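Local coordinates for citryl-spermidine/3,4-dihydroxybenzoyl-citryl-spermidine:spermidine ligase (Bacillus anthracis, PDB 3TO3), which catalyses the ATP-dependent condensation of spermidine with citryl-spermidine intermediates in the biosynthesis of petrobactin, a catecholate siderophore, at residues R26-L31 with H161-Y167; L31-L35 with V100-L104; E69-R73 with S82-L86; F387-Y391 with F515-L520. All blocks are in the same frame, centred on the assembly; numbering follows the deposited sequence.

Interaction 1. Residues R26-L31 with H161-Y167; sequences RVLRQL and HPYHPSY. With ATP (adenosine-5'-triphosphate), chain E.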
# COMPACT_ATOMS: atom_id res chain seq x y z
N ARG B 26 9.49 -18.63 15.76
CA ARG B 26 10.35 -17.56 16.25
C ARG B 26 9.55 -16.25 16.41
O ARG B 26 9.66 -15.56 17.43
CB ARG B 26 11.55 -17.36 15.35
CG ARG B 26 12.38 -16.13 15.72
CD ARG B 26 13.41 -15.75 14.66
NE ARG B 26 13.91 -14.42 14.97
CZ ARG B 26 14.76 -13.72 14.23
NH1 ARG B 26 15.28 -14.23 13.10
NH2 ARG B 26 15.13 -12.50 14.64
N VAL B 27 8.74 -15.93 15.41
CA VAL B 27 8.01 -14.67 15.42
C VAL B 27 6.97 -14.67 16.52
O VAL B 27 6.78 -13.66 17.18
CB VAL B 27 7.37 -14.36 14.04
CG1 VAL B 27 6.36 -13.25 14.16
CG2 VAL B 27 8.46 -13.98 13.01
N LEU B 28 6.31 -15.80 16.75
CA LEU B 28 5.43 -15.91 17.88
C LEU B 28 6.18 -15.75 19.21
O LEU B 28 5.72 -15.06 20.12
CB LEU B 28 4.69 -17.25 17.87
CG LEU B 28 3.45 -17.28 17.00
CD1 LEU B 28 2.94 -18.71 16.93
CD2 LEU B 28 2.43 -16.37 17.65
N ARG B 29 7.35 -16.37 19.31
CA ARG B 29 8.13 -16.29 20.53
C ARG B 29 8.49 -14.83 20.88
O ARG B 29 8.28 -14.38 22.01
CB ARG B 29 9.38 -17.19 20.44
CG ARG B 29 10.33 -17.06 21.61
CD ARG B 29 11.53 -18.03 21.49
NE ARG B 29 12.40 -17.70 20.35
CZ ARG B 29 13.10 -16.57 20.22
NH1 ARG B 29 13.04 -15.63 21.16
NH2 ARG B 29 13.86 -16.35 19.15
N GLN B 30 9.01 -14.09 19.89
CA GLN B 30 9.45 -12.73 20.16
C GLN B 30 8.19 -11.91 20.48
O GLN B 30 8.21 -11.11 21.42
CB GLN B 30 10.29 -12.14 19.00
CG GLN B 30 11.62 -12.92 18.75
CD GLN B 30 12.57 -12.29 17.72
OE1 GLN B 30 13.59 -12.89 17.34
NE2 GLN B 30 12.27 -11.06 17.30
N LEU B 31 7.09 -12.17 19.78
CA LEU B 31 5.82 -11.48 20.07
C LEU B 31 5.38 -11.66 21.54
O LEU B 31 5.11 -10.69 22.23
CB LEU B 31 4.69 -11.90 19.13
CG LEU B 31 3.28 -11.32 19.32
CD1 LEU B 31 3.25 -9.80 19.19
CD2 LEU B 31 2.34 -11.92 18.29
N HIS B 161 16.31 -8.48 13.80
CA HIS B 161 16.20 -8.10 15.18
C HIS B 161 15.66 -9.21 16.09
O HIS B 161 14.66 -9.84 15.79
CB HIS B 161 15.32 -6.86 15.29
CG HIS B 161 15.69 -5.96 16.41
ND1 HIS B 161 15.36 -6.24 17.72
CD2 HIS B 161 16.38 -4.79 16.43
CE1 HIS B 161 15.83 -5.28 18.50
NE2 HIS B 161 16.45 -4.38 17.74
N PRO B 162 16.38 -9.46 17.19
CA PRO B 162 16.12 -10.42 18.30
C PRO B 162 14.97 -9.98 19.25
O PRO B 162 14.47 -10.80 20.05
CB PRO B 162 17.49 -10.52 19.02
CG PRO B 162 18.11 -9.10 18.79
CD PRO B 162 17.59 -8.62 17.43
N TYR B 163 14.59 -8.71 19.20
CA TYR B 163 13.48 -8.22 20.01
C TYR B 163 12.19 -8.00 19.23
O TYR B 163 11.17 -8.65 19.52
CB TYR B 163 13.85 -6.94 20.74
CG TYR B 163 12.78 -6.51 21.69
CD1 TYR B 163 12.84 -6.88 23.02
CD2 TYR B 163 11.71 -5.71 21.27
CE1 TYR B 163 11.86 -6.48 23.91
CE2 TYR B 163 10.73 -5.32 22.15
CZ TYR B 163 10.81 -5.71 23.47
OH TYR B 163 9.86 -5.32 24.38
N HIS B 164 12.22 -7.07 18.27
CA HIS B 164 11.02 -6.69 17.52
C HIS B 164 10.37 -7.90 16.87
O HIS B 164 10.99 -8.54 16.04
CB HIS B 164 11.31 -5.64 16.43
CG HIS B 164 11.69 -4.30 16.96
ND1 HIS B 164 10.82 -3.52 17.69
CD2 HIS B 164 12.84 -3.59 16.84
CE1 HIS B 164 11.43 -2.38 18.00
NE2 HIS B 164 12.64 -2.40 17.49
N PRO B 165 9.12 -8.19 17.24
CA PRO B 165 8.49 -9.38 16.65
C PRO B 165 8.30 -9.28 15.13
O PRO B 165 8.41 -10.32 14.45
CB PRO B 165 7.19 -9.54 17.43
CG PRO B 165 7.01 -8.24 18.18
CD PRO B 165 8.36 -7.69 18.40
N SER B 166 8.05 -8.11 14.55
CA SER B 166 8.21 -8.14 13.10
C SER B 166 9.52 -7.42 12.68
O SER B 166 9.54 -6.20 12.46
CB SER B 166 7.00 -7.46 12.46
OG SER B 166 6.87 -6.15 12.96
N TYR B 167 10.54 -8.22 12.42
CA TYR B 167 11.88 -7.74 12.10
C TYR B 167 12.21 -7.70 10.61
O TYR B 167 13.27 -7.24 10.21
CB TYR B 167 12.90 -8.67 12.81
CG TYR B 167 12.63 -10.18 12.66
CD1 TYR B 167 13.06 -10.88 11.53
CD2 TYR B 167 11.91 -10.89 13.61
CE1 TYR B 167 12.81 -12.24 11.37
CE2 TYR B 167 11.66 -12.26 13.47
CZ TYR B 167 12.12 -12.93 12.34
OH TYR B 167 11.89 -14.27 12.15
PB ATP E . 19.62 2.68 8.85
O1B ATP E . 19.21 2.70 7.39
O2B ATP E . 19.13 3.93 9.52
O3B ATP E . 21.18 2.55 8.95
PA ATP E . 17.50 1.21 9.70
O1A ATP E . 16.80 1.92 8.56
O2A ATP E . 17.03 1.69 11.07
O3A ATP E . 19.03 1.43 9.59
O5' ATP E . 17.19 -0.33 9.54
C5' ATP E . 18.10 -1.28 9.97
C4' ATP E . 17.60 -2.60 10.15
O4' ATP E . 18.50 -3.35 11.03
C3' ATP E . 16.29 -2.57 10.84
O3' ATP E . 15.33 -3.17 10.05
C2' ATP E . 16.50 -3.33 12.09
O2' ATP E . 15.39 -4.06 12.41
C1' ATP E . 17.65 -4.20 11.74
N9 ATP E . 18.31 -4.84 12.85
C8 ATP E . 18.57 -6.15 12.91
N7 ATP E . 19.20 -6.39 14.08
C5 ATP E . 19.34 -5.23 14.75
C6 ATP E . 19.91 -4.91 15.99
N6 ATP E . 20.49 -5.94 16.80
N1 ATP E . 19.90 -3.62 16.40
C2 ATP E . 19.35 -2.66 15.63
N3 ATP E . 18.79 -2.94 14.43
C4 ATP E . 18.77 -4.21 13.97
O HOH W 1 10.65 -9.78 22.04
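The guanidinium of R26 lies flat on the ring of Y167, its CZ 3.7 Å from the ring centroid and the two planes only 12° apart, a stacked cation-pi pair. The arginine chain is extended from CG to NE, with CG anti to the backbone N (chi1 173°), which carries the flat head from the helix out over the tyrosine. One turn on, Q30 fixes its rotation: NE and NH2 both donate to Q30 OE1, NE at 2.8 Å, and both arrive from the same face of the amide. The other end of that amide faces the loop, where Q30 NE2 donates to H161 O at 3.1 Å. Glutamine suits this place because it accepts from the arginine and donates to a backbone carbonyl. A water gives one hydrogen to Q30 O and the other to Y163 O. Beside the polar cluster, V27 CG2 packs 3.7 Å from Y167 CE2, and L31 CB lies 3.8 Å from P165 CB, closing the apolar end. The loop thus held carries H161 and P162 of the ATP pocket; H161 CD2 comes 3.4 Å from C5 of the adenine. Y167 OH is hydrogen-bonded to D132 on helix 115-138, which also packs against V27 and L31, so the loop 161-167 meets helix 18-37 where helix 115-138 touches both.

Interaction 2. Residues L31-L35 with V100-L104; sequences LVESL and VAQFL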
# COMPACT_ATOMS: atom_id res chain seq x y z
N LEU B 31 7.09 -12.17 19.78
CA LEU B 31 5.82 -11.48 20.07
C LEU B 31 5.38 -11.66 21.54
O LEU B 31 5.11 -10.69 22.23
CB LEU B 31 4.69 -11.90 19.13
CG LEU B 31 3.28 -11.32 19.32
CD1 LEU B 31 3.25 -9.80 19.19
CD2 LEU B 31 2.34 -11.92 18.29
N VAL B 32 5.31 -12.91 22.00
CA VAL B 32 4.79 -13.16 23.31
C VAL B 32 5.75 -12.56 24.35
O VAL B 32 5.32 -11.90 25.28
CB VAL B 32 4.49 -14.68 23.53
CG1 VAL B 32 4.11 -14.96 24.97
CG2 VAL B 32 3.35 -15.14 22.58
N GLU B 33 7.05 -12.75 24.15
CA GLU B 33 8.07 -12.15 25.02
C GLU B 33 7.86 -10.67 25.21
O GLU B 33 7.90 -10.18 26.34
CB GLU B 33 9.49 -12.41 24.50
CG GLU B 33 9.88 -13.87 24.63
CD GLU B 33 11.26 -14.22 24.06
OE1 GLU B 33 11.95 -13.33 23.49
OE2 GLU B 33 11.67 -15.41 24.19
N SER B 34 7.63 -9.95 24.12
CA SER B 34 7.50 -8.51 24.28
C SER B 34 6.12 -8.09 24.81
O SER B 34 6.03 -7.09 25.53
CB SER B 34 7.90 -7.72 23.02
OG SER B 34 6.98 -7.93 21.98
N LEU B 35 5.06 -8.84 24.51
CA LEU B 35 3.74 -8.50 25.06
C LEU B 35 3.74 -8.67 26.60
O LEU B 35 3.22 -7.84 27.31
CB LEU B 35 2.61 -9.32 24.43
CG LEU B 35 2.31 -9.10 22.94
CD1 LEU B 35 1.32 -10.14 22.47
CD2 LEU B 35 1.76 -7.73 22.70
N VAL B 100 -0.86 -16.39 13.68
CA VAL B 100 -0.50 -15.25 14.48
C VAL B 100 -1.71 -14.29 14.55
O VAL B 100 -1.99 -13.71 15.59
CB VAL B 100 0.80 -14.57 13.97
CG1 VAL B 100 0.54 -13.79 12.71
CG2 VAL B 100 1.35 -13.65 15.01
N ALA B 101 -2.47 -14.18 13.46
CA ALA B 101 -3.65 -13.32 13.49
C ALA B 101 -4.66 -13.78 14.55
O ALA B 101 -5.21 -12.95 15.29
CB ALA B 101 -4.32 -13.24 12.10
N GLN B 102 -4.90 -15.09 14.62
CA GLN B 102 -5.85 -15.64 15.59
C GLN B 102 -5.38 -15.42 17.03
O GLN B 102 -6.17 -15.01 17.90
CB GLN B 102 -6.13 -17.14 15.33
CG GLN B 102 -7.34 -17.68 16.07
CD GLN B 102 -7.45 -19.20 16.02
OE1 GLN B 102 -6.72 -19.88 15.28
NE2 GLN B 102 -8.39 -19.76 16.80
N PHE B 103 -4.10 -15.71 17.27
CA PHE B 103 -3.53 -15.47 18.59
C PHE B 103 -3.82 -14.01 18.97
O PHE B 103 -4.42 -13.74 20.00
CB PHE B 103 -2.02 -15.79 18.63
CG PHE B 103 -1.35 -15.33 19.90
CD1 PHE B 103 -1.55 -16.02 21.09
CD2 PHE B 103 -0.57 -14.18 19.92
CE1 PHE B 103 -0.95 -15.58 22.28
CE2 PHE B 103 0.02 -13.74 21.10
CZ PHE B 103 -0.18 -14.45 22.29
N LEU B 104 -3.43 -13.06 18.12
CA LEU B 104 -3.62 -11.65 18.47
C LEU B 104 -5.10 -11.26 18.56
O LEU B 104 -5.50 -10.50 19.45
CB LEU B 104 -2.84 -10.72 17.53
CG LEU B 104 -1.32 -10.69 17.76
CD1 LEU B 104 -0.62 -9.70 16.84
CD2 LEU B 104 -1.00 -10.32 19.18
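L31 and F103 have the most surface buried here, and L104 comes next. One methyl of L31, CD2, does all of its touching: it lies 3.8 Å from V100 CG2, 3.8 Å from L104 CD2 and 4.0 Å from F103 CD2, so that one methyl meets three side chains of the facing helix. CG of L31 stands anti to the backbone N (chi1 178°), and this throws the branched end across toward helix 100-104. L104 answers from the other side, so the two leucines meet tip to tip. F103 reaches over in the same way, its CG anti to the backbone N at chi1 170°, and brings the far end of its ring up to V32, with L35 passing alongside its edge. V32 CG2 sits 3.6 Å from F103 CZ, whereas L35 CD1 lies 4.1 Å from F103 CE2. L35 CD1 also touches L104 CD2 at 4.0 Å, so L104 CD2 meets both leucines of helix 31-35. A long flat phenyl and branched leucines suit a wide spacing: the short axes stay 13.0 Å apart, crossing at -22° with their N-to-C directions roughly parallel, and long side chains bridge the interval. Around the patch, L125 of helix 115-138 packs on L31 and L104, and Y68 meets F103 edge-to-face. Each of the six residues that touch is buried and each meets its partners through carbon atoms alone, so this contact between helices 18-37 and 100-110 relies on dispersion and the exclusion of water, with specificity coming from shape.

Interaction 3. Residues E69-R73 with S82-L86; sequences ECYGR and SIDSL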
# COMPACT_ATOMS: atom_id res chain seq x y z
N GLU B 69 -0.85 -21.13 26.49
CA GLU B 69 0.07 -21.60 27.52
C GLU B 69 1.47 -21.70 27.00
O GLU B 69 1.69 -22.16 25.89
CB GLU B 69 -0.31 -22.99 28.01
CG GLU B 69 -1.49 -23.05 28.94
CD GLU B 69 -1.75 -24.47 29.48
OE1 GLU B 69 -0.96 -25.40 29.18
OE2 GLU B 69 -2.77 -24.64 30.19
N CYS B 70 2.43 -21.29 27.81
CA CYS B 70 3.82 -21.55 27.50
C CYS B 70 4.68 -21.44 28.74
O CYS B 70 4.29 -20.80 29.71
CB CYS B 70 4.31 -20.59 26.42
SG CYS B 70 4.09 -18.89 26.80
N TYR B 71 5.86 -22.06 28.68
CA TYR B 71 6.84 -22.00 29.74
C TYR B 71 7.94 -20.98 29.39
O TYR B 71 8.35 -20.86 28.23
CB TYR B 71 7.46 -23.38 29.97
CG TYR B 71 6.60 -24.33 30.78
CD1 TYR B 71 5.80 -25.30 30.16
CD2 TYR B 71 6.58 -24.28 32.17
CE1 TYR B 71 5.01 -26.18 30.91
CE2 TYR B 71 5.80 -25.16 32.93
CZ TYR B 71 5.01 -26.10 32.29
OH TYR B 71 4.24 -26.99 33.04
N GLY B 72 8.42 -20.24 30.38
CA GLY B 72 9.54 -19.36 30.16
C GLY B 72 10.14 -18.88 31.46
O GLY B 72 9.85 -19.41 32.51
N ARG B 73 10.97 -17.85 31.37
CA ARG B 73 11.72 -17.36 32.50
C ARG B 73 11.68 -15.84 32.52
O ARG B 73 11.55 -15.19 31.47
CB ARG B 73 13.18 -17.77 32.36
CG ARG B 73 13.47 -19.27 32.40
CD ARG B 73 14.92 -19.58 31.96
NE ARG B 73 15.03 -19.49 30.49
CZ ARG B 73 16.16 -19.35 29.81
NH1 ARG B 73 17.35 -19.22 30.43
NH2 ARG B 73 16.11 -19.31 28.49
N SER B 82 12.08 -14.68 28.62
CA SER B 82 12.44 -15.66 27.61
C SER B 82 11.33 -16.67 27.55
O SER B 82 10.99 -17.21 28.58
CB SER B 82 13.73 -16.39 27.98
OG SER B 82 14.80 -15.50 28.11
N ILE B 83 10.78 -16.95 26.37
CA ILE B 83 9.77 -18.02 26.26
C ILE B 83 10.45 -19.28 25.70
O ILE B 83 10.93 -19.28 24.58
CB ILE B 83 8.59 -17.63 25.34
CG1 ILE B 83 7.76 -16.45 25.91
CG2 ILE B 83 7.69 -18.83 25.12
CD1 ILE B 83 7.13 -16.72 27.28
N ASP B 84 10.51 -20.35 26.50
CA ASP B 84 11.28 -21.54 26.15
C ASP B 84 10.50 -22.67 25.46
O ASP B 84 11.09 -23.67 25.05
CB ASP B 84 11.97 -22.10 27.40
CG ASP B 84 12.82 -21.03 28.12
OD1 ASP B 84 13.57 -20.30 27.43
OD2 ASP B 84 12.73 -20.91 29.37
N SER B 85 9.18 -22.53 25.33
CA SER B 85 8.38 -23.66 24.85
C SER B 85 7.43 -23.14 23.81
O SER B 85 7.13 -21.96 23.80
CB SER B 85 7.59 -24.31 25.99
OG SER B 85 6.37 -23.63 26.24
N LEU B 86 6.91 -24.03 22.97
CA LEU B 86 5.92 -23.64 21.97
C LEU B 86 4.70 -22.99 22.63
O LEU B 86 4.36 -23.26 23.78
CB LEU B 86 5.46 -24.88 21.21
CG LEU B 86 6.48 -25.60 20.31
CD1 LEU B 86 5.79 -26.79 19.61
CD2 LEU B 86 7.04 -24.64 19.27
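R73 turns toward D84 through a bend at chi3 (-77°), while D84 holds its CG anti to its carbonyl carbon; together these rotations set the guanidinium side-on to the carboxylate. R73 NE donates to D84 OD2 and R73 NH2 to D84 OD1, each at 2.9 Å and each on the syn side of its oxygen. The two groups are not coplanar: their planes stand 42° apart. Arginine suits the place because it can pair both oxygens at once and still give NH1 to a salt bridge with D526.

Next to this salt bridge the backbones run antiparallel. R73 and S82 form a hydrogen-bonded pair, R73 N giving to S82 O at 2.9 Å and S82 N to R73 O. Next along, G72 faces I83 in a non-hydrogen-bonded pair with their CA atoms 4.1 Å apart; glycine suits the place because S82 O lies 3.0 Å from G72 CA, where a side chain would begin. Regular pairing then fails. Y71 O takes the N-H of D84 at 2.8 Å, and the N-H of S85 approaches it weakly. The N-H of Y71 turns to a side chain instead, making a nearly straight bond (176°) to S85 OG at 2.9 Å. The serine hydroxyl thus probably takes the part that a strand carbonyl would play in regular pairing. On the inner side, C70 SG packs 3.8 Å from I83 CD1.

Strands 65-74 and 81-83 form a beta hairpin within an antiparallel sheet. Strand 52-59 flanks strand 65-74, its F54 touching I83, and V32 of helix 18-37 packs on the same isoleucine.

Interaction 4. Residues F387-Y391 with F515-L520; sequences FNGLY and FNVGEL. With ATP (adenosine-5'-triphosphate), chain E.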
# COMPACT_ATOMS: atom_id res chain seq x y z
N PHE B 387 28.12 -5.30 14.85
CA PHE B 387 28.11 -5.59 16.27
C PHE B 387 27.02 -6.59 16.66
O PHE B 387 27.27 -7.47 17.47
CB PHE B 387 28.07 -4.31 17.09
CG PHE B 387 28.42 -4.51 18.54
CD1 PHE B 387 29.72 -4.39 18.96
CD2 PHE B 387 27.44 -4.82 19.46
CE1 PHE B 387 30.04 -4.54 20.30
CE2 PHE B 387 27.76 -4.98 20.78
CZ PHE B 387 29.06 -4.84 21.21
N ASN B 388 25.84 -6.51 16.07
CA ASN B 388 24.84 -7.55 16.31
C ASN B 388 25.25 -8.95 15.79
O ASN B 388 24.68 -9.96 16.16
CB ASN B 388 23.46 -7.15 15.78
CG ASN B 388 23.44 -6.99 14.26
OD1 ASN B 388 24.36 -6.44 13.66
ND2 ASN B 388 22.36 -7.47 13.64
N GLY B 389 26.25 -9.01 14.93
CA GLY B 389 26.81 -10.30 14.59
C GLY B 389 27.34 -11.07 15.80
O GLY B 389 27.26 -12.29 15.85
N LEU B 390 27.85 -10.35 16.79
CA LEU B 390 28.45 -10.99 17.95
C LEU B 390 27.49 -11.94 18.70
O LEU B 390 27.92 -12.87 19.36
CB LEU B 390 29.03 -9.95 18.88
CG LEU B 390 30.06 -9.00 18.23
CD1 LEU B 390 30.46 -7.92 19.17
CD2 LEU B 390 31.29 -9.70 17.68
N TYR B 391 26.21 -11.62 18.70
CA TYR B 391 25.18 -12.52 19.23
C TYR B 391 24.39 -13.32 18.19
O TYR B 391 23.41 -13.96 18.54
CB TYR B 391 24.29 -11.85 20.28
CG TYR B 391 23.85 -10.44 19.96
CD1 TYR B 391 22.67 -10.20 19.22
CD2 TYR B 391 24.59 -9.34 20.39
CE1 TYR B 391 22.24 -8.89 18.92
CE2 TYR B 391 24.17 -8.01 20.09
CZ TYR B 391 22.99 -7.80 19.37
OH TYR B 391 22.57 -6.50 19.08
N PHE B 515 18.84 -3.38 24.84
CA PHE B 515 18.48 -3.87 23.49
C PHE B 515 19.65 -4.38 22.66
O PHE B 515 19.45 -4.83 21.54
CB PHE B 515 17.74 -2.81 22.65
CG PHE B 515 16.38 -2.47 23.17
CD1 PHE B 515 15.40 -3.45 23.25
CD2 PHE B 515 16.09 -1.17 23.60
CE1 PHE B 515 14.13 -3.14 23.76
CE2 PHE B 515 14.82 -0.84 24.10
CZ PHE B 515 13.84 -1.82 24.19
N ASN B 516 20.87 -4.27 23.17
CA ASN B 516 22.01 -4.66 22.37
C ASN B 516 23.00 -5.60 23.09
O ASN B 516 22.95 -6.81 22.88
CB ASN B 516 22.65 -3.37 21.90
CG ASN B 516 23.91 -3.58 21.14
OD1 ASN B 516 24.13 -4.64 20.58
ND2 ASN B 516 24.75 -2.54 21.10
N VAL B 517 23.79 -5.08 24.02
CA VAL B 517 24.87 -5.84 24.65
C VAL B 517 24.29 -6.96 25.50
O VAL B 517 24.92 -7.97 25.71
CB VAL B 517 25.83 -4.93 25.48
CG1 VAL B 517 26.64 -5.71 26.44
CG2 VAL B 517 26.75 -4.11 24.58
N GLY B 518 23.06 -6.76 25.96
CA GLY B 518 22.37 -7.73 26.78
C GLY B 518 22.05 -9.01 26.03
O GLY B 518 22.00 -10.08 26.62
N GLU B 519 21.84 -8.92 24.72
CA GLU B 519 21.55 -10.10 23.90
C GLU B 519 22.74 -11.06 23.92
O GLU B 519 22.56 -12.27 23.93
CB GLU B 519 21.26 -9.71 22.46
CG GLU B 519 19.98 -8.88 22.29
CD GLU B 519 18.68 -9.68 22.49
OE1 GLU B 519 17.63 -9.02 22.70
OE2 GLU B 519 18.69 -10.95 22.41
N LEU B 520 23.95 -10.51 23.93
CA LEU B 520 25.15 -11.35 24.07
C LEU B 520 25.16 -12.14 25.41
O LEU B 520 25.46 -13.32 25.43
CB LEU B 520 26.43 -10.51 23.94
CG LEU B 520 27.79 -11.22 23.97
CD1 LEU B 520 27.93 -12.26 22.80
CD2 LEU B 520 28.91 -10.19 23.95
PB ATP E . 19.62 2.68 8.85
O1B ATP E . 19.21 2.70 7.39
O2B ATP E . 19.13 3.93 9.52
O3B ATP E . 21.18 2.55 8.95
PA ATP E . 17.50 1.21 9.70
O1A ATP E . 16.80 1.92 8.56
O2A ATP E . 17.03 1.69 11.07
O3A ATP E . 19.03 1.43 9.59
O5' ATP E . 17.19 -0.33 9.54
C5' ATP E . 18.10 -1.28 9.97
C4' ATP E . 17.60 -2.60 10.15
O4' ATP E . 18.50 -3.35 11.03
C3' ATP E . 16.29 -2.57 10.84
O3' ATP E . 15.33 -3.17 10.05
C2' ATP E . 16.50 -3.33 12.09
O2' ATP E . 15.39 -4.06 12.41
C1' ATP E . 17.65 -4.20 11.74
N9 ATP E . 18.31 -4.84 12.85
C8 ATP E . 18.57 -6.15 12.91
N7 ATP E . 19.20 -6.39 14.08
C5 ATP E . 19.34 -5.23 14.75
C6 ATP E . 19.91 -4.91 15.99
N6 ATP E . 20.49 -5.94 16.80
N1 ATP E . 19.90 -3.62 16.40
C2 ATP E . 19.35 -2.66 15.63
N3 ATP E . 18.79 -2.94 14.43
C4 ATP E . 18.77 -4.21 13.97
O HOH W 2 19.49 -6.34 19.00
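Y391 starts close to the helix, its CB 3.9 Å from L520 N, with L520 CB near CD2. Further out the ring lies under E519, whose CB stands over its centre, 3.6 Å from the centroid and 12° off the normal: a CH-pi contact. The opposite face has N388 O toward its rim. CE2 passes 3.3 Å from N516 O, and at the tip the hydroxyl gives its proton to N516 OD1 at 2.9 Å. Y391 OH itself accepts from N6 of the adenine at 3.1 Å and from a water that also donates to F515 O.

N516 holds CG anti to its backbone N (chi1 175°), turning the amide toward the tyrosine, and ND2 is bonded to S438 O, which would fix which end faces the hydroxyl. F387 presents its ring edge to N516 OD1, and F387 CE2 packs 4.0 Å from V517 CG2. E519 sends its carboxylate away to a salt bridge with R80.

Tyrosine suits this place in the ATP site because its OH can donate to the asparagine and accept from the adenine amino group. Since N516 takes the proton, the hydroxyl oxygen is left to act as acceptor for N6, consistent with the helix helping to orient the nucleotide-binding residue.

From the N terminus, helix 18-37 enters first and serves two contacts. Interaction 1 closes the longest loop of the first three, joining 26-31 to 161-167 across 129 residues. Within it lies interaction 2, which brings 31-35 to 100-104 and shares L31 with interaction 1. Interaction 3, the hairpin pairing of 69-73 with 82-86, sits inside both, and E33 OE2 probably accepts from I83 N to join it to the helix. None of these cross. Interaction 4 follows in series, tying the loop 387-391 to helix 502-528. It meets interaction 1 where P162 packs on Y391 and E519, and both touch the ATP, so the N-terminal helices and sheet connect to the nucleotide site.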